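Local coordinates for transcriptional regulator, IclR family (Alicyclobacillus acidocaldarius subsp. acidocaldarius, PDB 5TJJ), which is probably a DNA-binding transcription factor of the IclR family, pairing a winged helix-turn-helix domain with a C-terminal regulatory domain, at residues H24-R27 with Q28-L31; V58-P62 with Q63-Y67. All blocks are in the same frame, centred on the assembly; numbering follows the deposited sequence.

Interaction 1. Residues H24-R27 with Q28-L31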
loop_
_atom_site.group_PDB
_atom_site.type_symbol
_atom_site.label_atom_id
_atom_site.label_comp_id
_atom_site.label_asym_id
_atom_site.label_seq_id
_atom_site.Cartn_x
_atom_site.Cartn_y
_atom_site.Cartn_z
ATOM N N HIS A 24 12.436 4.673 -8.013
ATOM C CA HIS A 24 13.142 3.712 -8.871
ATOM C C HIS A 24 14.642 3.977 -8.905
ATOM O O HIS A 24 15.424 3.041 -8.819
ATOM C CB HIS A 24 12.596 3.666 -10.334
ATOM C CG HIS A 24 12.788 2.328 -10.985
ATOM N ND1 HIS A 24 13.991 1.929 -11.526
ATOM C CD2 HIS A 24 11.962 1.259 -11.080
ATOM C CE1 HIS A 24 13.885 0.685 -11.958
ATOM N NE2 HIS A 24 12.667 0.254 -11.691
ATOM N N LYS A 25 15.024 5.250 -9.004
ATOM C CA LYS A 25 16.418 5.623 -9.096
ATOM C C LYS A 25 17.222 5.197 -7.866
ATOM O O LYS A 25 18.303 4.650 -8.011
ATOM C CB LYS A 25 16.561 7.127 -9.337
ATOM C CG LYS A 25 17.926 7.536 -9.885
ATOM C CD LYS A 25 17.887 8.923 -10.526
ATOM C CE LYS A 25 17.433 9.999 -9.528
ATOM N NZ LYS A 25 17.292 11.356 -10.126
ATOM N N TYR A 26 16.668 5.395 -6.674
ATOM C CA TYR A 26 17.357 5.109 -5.415
ATOM C C TYR A 26 16.960 3.773 -4.788
ATOM O O TYR A 26 17.169 3.577 -3.592
ATOM C CB TYR A 26 17.103 6.266 -4.432
ATOM C CG TYR A 26 17.646 7.579 -4.923
ATOM C CD1 TYR A 26 18.973 7.944 -4.684
ATOM C CD2 TYR A 26 16.859 8.435 -5.666
ATOM C CE1 TYR A 26 19.489 9.143 -5.165
ATOM C CE2 TYR A 26 17.357 9.626 -6.147
ATOM C CZ TYR A 26 18.667 9.979 -5.894
ATOM O OH TYR A 26 19.127 11.188 -6.387
ATOM N N ARG A 27 16.406 2.849 -5.572
ATOM C CA ARG A 27 15.859 1.603 -5.016
ATOM C C ARG A 27 16.861 0.681 -4.350
ATOM O O ARG A 27 16.502 -0.061 -3.431
ATOM C CB ARG A 27 15.106 0.808 -6.071
ATOM C CG ARG A 27 15.980 0.238 -7.169
ATOM C CD ARG A 27 15.152 -0.351 -8.291
ATOM N NE ARG A 27 15.952 -0.383 -9.504
ATOM C CZ ARG A 27 16.105 -1.411 -10.331
ATOM N NH1 ARG A 27 15.463 -2.566 -10.134
ATOM N NH2 ARG A 27 16.903 -1.257 -11.386
ATOM N N GLN A 28 18.089 0.689 -4.865
ATOM C CA GLN A 28 19.244 0.039 -4.230
ATOM C C GLN A 28 20.314 1.120 -4.000
ATOM O O GLN A 28 21.055 1.480 -4.938
ATOM C CB GLN A 28 19.797 -1.099 -5.101
ATOM C CG GLN A 28 18.828 -2.250 -5.343
ATOM C CD GLN A 28 18.610 -3.175 -4.147
ATOM O OE1 GLN A 28 19.382 -3.194 -3.172
ATOM N NE2 GLN A 28 17.543 -3.971 -4.226
ATOM N N SER A 29 20.385 1.630 -2.763
ATOM C CA SER A 29 21.217 2.807 -2.447
ATOM C C SER A 29 22.244 2.549 -1.344
ATOM O O SER A 29 21.903 1.963 -0.310
ATOM C CB SER A 29 20.309 3.965 -2.051
ATOM O OG SER A 29 19.584 4.428 -3.169
ATOM N N THR A 30 23.493 2.981 -1.560
ATOM C CA THR A 30 24.519 2.872 -0.512
ATOM C C THR A 30 24.240 3.898 0.584
ATOM O O THR A 30 23.447 4.837 0.396
ATOM C CB THR A 30 25.969 3.086 -1.009
ATOM O OG1 THR A 30 26.163 4.460 -1.392
ATOM C CG2 THR A 30 26.294 2.157 -2.158
ATOM N N LEU A 31 24.909 3.705 1.722
ATOM C CA LEU A 31 24.749 4.570 2.869
ATOM C C LEU A 31 25.120 5.998 2.461
ATOM O O LEU A 31 24.382 6.930 2.779
ATOM C CB LEU A 31 25.576 4.062 4.056
ATOM C CG LEU A 31 25.690 4.928 5.312
ATOM C CD1 LEU A 31 24.311 5.155 5.891
ATOM C CD2 LEU A 31 26.619 4.307 6.342
HETATM O O HOH W 1 19.422 2.025 -7.167
#
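With chi1 at -69°, Ser29 sets OG beside its own backbone N and anti to the carbonyl carbon, which turns the hydroxyl back on Tyr26, three residues earlier. Ser29 OG donates to Tyr26 O over 2.6 Å, approaching from above the carbonyl plane (43° out of it) with a C=O...OG angle of 105°. Tyr26, whose CG also stands beside its backbone N, brings CB to 3.3 Å from Ser29 OG, and the hydroxyl lies at the edge of the aromatic ring, in its plane. The buried serine thus clips the turn to the strand it enters, while Tyr26 OH runs on to a hydrogen bond with Arg37 NE. On the backbone, one water spans the bend, donating to Lys25 O at 3.0 Å and accepting from Gln28 N at 3.0 Å. His24 CE1 lies over the rim of one face of the Arg27 guanidinium, and both residues pack on Leu83 of the second subunit. Farther on, Thr30 N-caps helix 31-38 with its side chain, and Glu33 OE1 takes Thr30 N, as in a capping box. Such a turn, leading from the first helix through a short strand into the next helix, belongs to the winged helix-turn-helix fold.

Interaction 2. Residues V58-P62 with Q63-Y67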
loop_
_atom_site.group_PDB
_atom_site.type_symbol
_atom_site.label_atom_id
_atom_site.label_comp_id
_atom_site.label_asym_id
_atom_site.label_seq_id
_atom_site.Cartn_x
_atom_site.Cartn_y
_atom_site.Cartn_z
ATOM N N VAL A 58 13.512 -2.438 6.022
ATOM C CA VAL A 58 14.582 -2.202 5.042
ATOM C C VAL A 58 15.353 -3.502 4.875
ATOM O O VAL A 58 15.399 -4.304 5.801
ATOM C CB VAL A 58 15.513 -1.052 5.537
ATOM C CG1 VAL A 58 16.897 -1.106 4.900
ATOM C CG2 VAL A 58 14.848 0.306 5.289
ATOM N N SER A 59 15.956 -3.733 3.714
ATOM C CA SER A 59 16.985 -4.791 3.619
ATOM C C SER A 59 18.301 -4.270 3.121
ATOM O O SER A 59 18.397 -3.192 2.555
ATOM C CB SER A 59 16.532 -6.010 2.803
ATOM O OG SER A 59 15.608 -5.656 1.808
ATOM N N TYR A 60 19.325 -5.068 3.375
ATOM C CA TYR A 60 20.702 -4.732 3.041
ATOM C C TYR A 60 21.275 -5.928 2.269
ATOM O O TYR A 60 21.013 -7.079 2.597
ATOM C CB TYR A 60 21.467 -4.438 4.337
ATOM C CG TYR A 60 22.940 -4.132 4.174
ATOM C CD1 TYR A 60 23.359 -2.923 3.623
ATOM C CD2 TYR A 60 23.920 -5.034 4.604
ATOM C CE1 TYR A 60 24.696 -2.615 3.486
ATOM C CE2 TYR A 60 25.266 -4.732 4.465
ATOM C CZ TYR A 60 25.648 -3.519 3.902
ATOM O OH TYR A 60 26.991 -3.193 3.731
ATOM N N ASP A 61 22.021 -5.643 1.220
ATOM C CA ASP A 61 22.680 -6.656 0.443
ATOM C C ASP A 61 24.178 -6.522 0.793
ATOM O O ASP A 61 24.808 -5.530 0.419
ATOM C CB ASP A 61 22.391 -6.413 -1.038
ATOM C CG ASP A 61 23.190 -7.308 -1.953
ATOM O OD1 ASP A 61 23.898 -8.223 -1.479
ATOM O OD2 ASP A 61 23.109 -7.085 -3.170
ATOM N N PRO A 62 24.749 -7.506 1.516
ATOM C CA PRO A 62 26.172 -7.379 1.906
ATOM C C PRO A 62 27.181 -7.334 0.755
ATOM O O PRO A 62 28.276 -6.838 0.967
ATOM C CB PRO A 62 26.434 -8.622 2.778
ATOM C CG PRO A 62 25.089 -9.175 3.111
ATOM C CD PRO A 62 24.158 -8.766 2.004
ATOM N N GLN A 63 26.822 -7.842 -0.432
ATOM C CA GLN A 63 27.704 -7.806 -1.621
ATOM C C GLN A 63 27.952 -6.388 -2.138
ATOM O O GLN A 63 29.089 -5.944 -2.221
ATOM C CB GLN A 63 27.107 -8.613 -2.777
ATOM C CG GLN A 63 26.940 -10.102 -2.545
ATOM C CD GLN A 63 25.977 -10.713 -3.559
ATOM O OE1 GLN A 63 24.758 -10.465 -3.517
ATOM N NE2 GLN A 63 26.514 -11.489 -4.487
ATOM N N SER A 64 26.869 -5.709 -2.506
ATOM C CA SER A 64 26.896 -4.373 -3.120
ATOM C C SER A 64 26.856 -3.247 -2.098
ATOM O O SER A 64 27.102 -2.096 -2.452
ATOM C CB SER A 64 25.670 -4.211 -4.009
ATOM O OG SER A 64 24.499 -4.315 -3.213
ATOM N N ARG A 65 26.485 -3.579 -0.856
ATOM C CA ARG A 65 26.407 -2.638 0.278
ATOM C C ARG A 65 25.267 -1.638 0.128
ATOM O O ARG A 65 25.358 -0.498 0.599
ATOM C CB ARG A 65 27.742 -1.903 0.506
ATOM C CG ARG A 65 29.019 -2.760 0.403
ATOM C CD ARG A 65 29.449 -3.440 1.707
ATOM N NE ARG A 65 29.594 -2.501 2.828
ATOM C CZ ARG A 65 30.559 -1.581 2.957
ATOM N NH1 ARG A 65 31.496 -1.433 2.025
ATOM N NH2 ARG A 65 30.576 -0.789 4.027
ATOM N N ARG A 66 24.183 -2.093 -0.499
ATOM C CA ARG A 66 23.033 -1.250 -0.832
ATOM C C ARG A 66 21.805 -1.657 -0.044
ATOM O O ARG A 66 21.576 -2.846 0.204
ATOM C CB ARG A 66 22.718 -1.319 -2.314
ATOM C CG ARG A 66 23.719 -0.563 -3.152
ATOM C CD ARG A 66 23.697 -0.946 -4.623
ATOM N NE ARG A 66 24.787 -0.265 -5.327
ATOM C CZ ARG A 66 24.771 1.004 -5.739
ATOM N NH1 ARG A 66 23.700 1.775 -5.555
ATOM N NH2 ARG A 66 25.834 1.506 -6.345
ATOM N N TYR A 67 21.027 -0.638 0.336
ATOM C CA TYR A 67 19.799 -0.785 1.091
ATOM C C TYR A 67 18.605 -0.621 0.154
ATOM O O TYR A 67 18.674 0.083 -0.866
ATOM C CB TYR A 67 19.712 0.279 2.207
ATOM C CG TYR A 67 20.798 0.189 3.271
ATOM C CD1 TYR A 67 20.612 -0.567 4.432
ATOM C CD2 TYR A 67 22.013 0.858 3.121
ATOM C CE1 TYR A 67 21.605 -0.641 5.416
ATOM C CE2 TYR A 67 23.009 0.771 4.088
ATOM C CZ TYR A 67 22.802 0.027 5.240
ATOM O OH TYR A 67 23.803 -0.062 6.199
#
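A beta hairpin, the wing of the winged helix-turn-helix domain, is formed by strands 58-61 and 66-69, and here its arms and tip meet. Tyr60 and Tyr67 are a non-hydrogen-bonded antiparallel pair whose side chains share one side of the sheet. Tyr60 CD1 comes over a face of the Tyr67 ring, offset toward the rim and 3.4 Å from Tyr67 CE1; the ring planes lie obliquely, 41° apart. Val58 CG1 meets the edge of the Tyr67 ring at CD1, 3.8 Å away, and helix 42-54 covers this side through Leu46, Leu49 and Leu52. Toward the tip, Tyr60 reaches alongside Arg65, and the bent arginine chain lets NE donate to Tyr60 OH at 2.8 Å, the oxygen lying in the guanidinium plane. Asp61 organises the loop. Its backbone N donates to Arg66 O at 3.0 Å, and its backbone O accepts Arg65 N at 2.9 Å. With CG anti to the backbone N (chi1 172°), Asp61 OD1 takes Gln63 N at 3.1 Å from above the carboxylate plane, an Asx turn, while Asp61 OD2 receives a weak bond from Ser64 OG. Residues 62 to 64 take right-handed helical conformations and Arg65 a left-handed one, phi 70°, that returns the chain to strand 66-69, a tight turn at the tip of the wing hairpin.

From the N terminus, the chain leaves helix 9-21 and makes the turn of interaction 1, a small local closure that leads through strand 29-30 into helix 31-38. After helix 42-54 it enters interaction 2, whose tight turn reverses the chain between strands 58-61 and 66-69. The two contacts follow in series, neither nesting nor crossing, with centres about 10 Å apart. They join in one three-stranded antiparallel sheet, in which strand 66-69 lies between strands 29-30 and 58-61. Ser29 O and Tyr67 N, 2.8 Å apart, bond the backbones, Arg66 NH1 bonds to Gln28 O, and Thr30 packs on Arg66. Wing and helical bundle are thereby tied together.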